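Local coordinates for programmed cell death 6-interacting protein (Homo sapiens, PDB 5WA1) that recruits ESCRT-III subunits of the CHMP4 family through its Bro1 domain and acts in multivesicular body biogenesis, membrane repair and cytokinesis, at residues His173-Ser178 and Thr357-Thr362. Numbering follows the deposited sequence.
Sequences HYQFAS and TLVKST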
loop_
_atom_site.group_PDB
_atom_site.type_symbol
_atom_site.label_atom_id
_atom_site.label_comp_id
_atom_site.label_asym_id
_atom_site.label_seq_id
_atom_site.Cartn_x
_atom_site.Cartn_y
_atom_site.Cartn_z
ATOM N N HIS A 173 -2.613 -7.587 -0.973
ATOM C CA HIS A 173 -1.307 -6.983 -1.232
ATOM C C HIS A 173 -1.215 -5.539 -0.733
ATOM O O HIS A 173 -0.145 -5.118 -0.267
ATOM C CB HIS A 173 -0.992 -7.074 -2.725
ATOM C CG HIS A 173 -0.496 -8.427 -3.151
ATOM N ND1 HIS A 173 -1.203 -9.587 -2.914
ATOM C CD2 HIS A 173 0.638 -8.803 -3.785
ATOM C CE1 HIS A 173 -0.528 -10.617 -3.393
ATOM N NE2 HIS A 173 0.592 -10.169 -3.926
ATOM N N TYR A 174 -2.309 -4.769 -0.808
ATOM C CA TYR A 174 -2.300 -3.414 -0.254
ATOM C C TYR A 174 -2.137 -3.435 1.257
ATOM O O TYR A 174 -1.417 -2.604 1.819
ATOM C CB TYR A 174 -3.584 -2.667 -0.627
ATOM C CG TYR A 174 -3.620 -2.160 -2.045
ATOM C CD1 TYR A 174 -2.528 -1.499 -2.602
ATOM C CD2 TYR A 174 -4.767 -2.320 -2.826
ATOM C CE1 TYR A 174 -2.568 -1.030 -3.913
ATOM C CE2 TYR A 174 -4.812 -1.860 -4.126
ATOM C CZ TYR A 174 -3.706 -1.222 -4.663
ATOM O OH TYR A 174 -3.745 -0.760 -5.960
ATOM N N GLN A 175 -2.776 -4.389 1.936
ATOM C CA GLN A 175 -2.617 -4.475 3.384
ATOM C C GLN A 175 -1.215 -4.941 3.758
ATOM O O GLN A 175 -0.652 -4.485 4.761
ATOM C CB GLN A 175 -3.679 -5.397 3.973
ATOM C CG GLN A 175 -5.076 -4.764 3.944
ATOM C CD GLN A 175 -6.127 -5.706 4.478
ATOM O OE1 GLN A 175 -6.479 -5.661 5.661
ATOM N NE2 GLN A 175 -6.614 -6.588 3.617
ATOM N N PHE A 176 -0.637 -5.851 2.970
ATOM C CA PHE A 176 0.757 -6.219 3.186
ATOM C C PHE A 176 1.674 -5.016 2.994
ATOM O O PHE A 176 2.509 -4.720 3.854
ATOM C CB PHE A 176 1.169 -7.354 2.246
ATOM C CG PHE A 176 2.650 -7.595 2.248
ATOM C CD1 PHE A 176 3.230 -8.354 3.245
ATOM C CD2 PHE A 176 3.472 -6.985 1.306
ATOM C CE1 PHE A 176 4.619 -8.551 3.281
ATOM C CE2 PHE A 176 4.851 -7.165 1.337
ATOM C CZ PHE A 176 5.418 -7.952 2.325
ATOM N N ALA A 177 1.534 -4.308 1.865
ATOM C CA ALA A 177 2.376 -3.141 1.623
ATOM C C ALA A 177 2.220 -2.114 2.736
ATOM O O ALA A 177 3.213 -1.555 3.219
ATOM C CB ALA A 177 2.048 -2.515 0.265
ATOM N N SER A 178 0.984 -1.887 3.185
ATOM C CA SER A 178 0.746 -0.950 4.278
ATOM C C SER A 178 1.495 -1.362 5.536
ATOM O O SER A 178 2.111 -0.525 6.206
ATOM C CB SER A 178 -0.753 -0.850 4.571
ATOM O OG SER A 178 -0.990 0.049 5.657
ATOM N N THR A 357 -14.342 0.115 8.874
ATOM C CA THR A 357 -12.999 -0.201 8.403
ATOM C C THR A 357 -12.846 -1.716 8.309
ATOM O O THR A 357 -13.059 -2.431 9.292
ATOM C CB THR A 357 -11.930 0.406 9.319
ATOM O OG1 THR A 357 -10.653 -0.189 9.035
ATOM C CG2 THR A 357 -12.275 0.200 10.786
ATOM N N LEU A 358 -12.508 -2.198 7.116
ATOM C CA LEU A 358 -12.297 -3.613 6.845
ATOM C C LEU A 358 -10.829 -3.979 6.697
ATOM O O LEU A 358 -10.519 -5.136 6.392
ATOM C CB LEU A 358 -13.043 -4.016 5.565
ATOM C CG LEU A 358 -14.476 -4.533 5.730
ATOM C CD1 LEU A 358 -14.441 -5.937 6.288
ATOM C CD2 LEU A 358 -15.284 -3.632 6.640
ATOM N N VAL A 359 -9.916 -3.034 6.900
ATOM C CA VAL A 359 -8.514 -3.246 6.560
ATOM C C VAL A 359 -7.636 -2.992 7.772
ATOM O O VAL A 359 -7.996 -2.241 8.687
ATOM C CB VAL A 359 -8.092 -2.354 5.376
ATOM C CG1 VAL A 359 -8.867 -2.752 4.131
ATOM C CG2 VAL A 359 -8.335 -0.887 5.707
ATOM N N LYS A 360 -6.469 -3.636 7.770
ATOM C CA LYS A 360 -5.471 -3.503 8.817
ATOM C C LYS A 360 -4.099 -3.570 8.163
ATOM O O LYS A 360 -3.909 -4.302 7.189
ATOM C CB LYS A 360 -5.631 -4.613 9.870
ATOM C CG LYS A 360 -4.638 -4.561 11.021
ATOM C CD LYS A 360 -4.868 -3.345 11.908
ATOM C CE LYS A 360 -3.721 -3.151 12.894
ATOM N NZ LYS A 360 -3.885 -1.915 13.708
ATOM N N SER A 361 -3.151 -2.782 8.672
ATOM C CA SER A 361 -1.767 -2.907 8.228
ATOM C C SER A 361 -1.220 -4.250 8.703
ATOM O O SER A 361 -1.175 -4.509 9.908
ATOM C CB SER A 361 -0.918 -1.756 8.771
ATOM O OG SER A 361 -1.388 -0.498 8.299
ATOM N N THR A 362 -0.844 -5.113 7.765
ATOM C CA THR A 362 -0.418 -6.473 8.109
ATOM C C THR A 362 0.945 -6.442 8.790
ATOM O O THR A 362 1.914 -5.954 8.193
ATOM C CB THR A 362 -0.355 -7.346 6.857
ATOM O OG1 THR A 362 -1.611 -7.279 6.163
ATOM C CG2 THR A 362 -0.048 -8.797 7.218
HETATM O O HOH W 1 3.376 -6.652 5.854
#
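Gln-175, on helix 164-191, meets the irregular loop 357-362 with both its side chain and its backbone carbonyl. CG sits anti to the carbonyl carbon (chi1 -72°) and CD continues extended from it. Gln-175 OE1 accepts a hydrogen bond from Lys-360 N at 2.9 Å. The N-H points nearly straight at OE1, and the nitrogen is tilted only 16° from the amide plane. NE2 of the same amide bonds to Ala-171 O, one turn back on the helix, so both ends of the amide are held. The Val-359 side chain lies at a slant to that of Gln-175, with Val-359 CG1 4.0 Å from Gln-175 CD. The aliphatic part of the glutamine lies against the Lys-360 carbonyl, Gln-175 CB being 3.4 Å from Lys-360 O.

Thr-362 N donates to Gln-175 O at 3.1 Å. This bond is almost linear (171°), yet the nitrogen stands above the carbonyl plane. Thr-362 OG1 lies 3.6 Å from Gln-175 CB. A water donates to both Phe-176 O and Thr-362 O and so bridges the two backbones.

Ser-178 follows one turn after Gln-175, and Ser-178 OG accepts a hydrogen bond from Ser-361 OG at 2.7 Å. The backbone O of Ser-178 is hydrogen-bonded to Ser-209 OG on helix 202-226. Val-359 also packs on Ala-216 and Phe-220 of that helix, while Leu-358 touches an apolar side chain of the bound CHMP4C peptide. The contact joins an irregular segment, in the loop after helix 319-340, to the surface of helix 164-191 in the helical, TPR-like part of the Bro1 domain, next to its bound peptide.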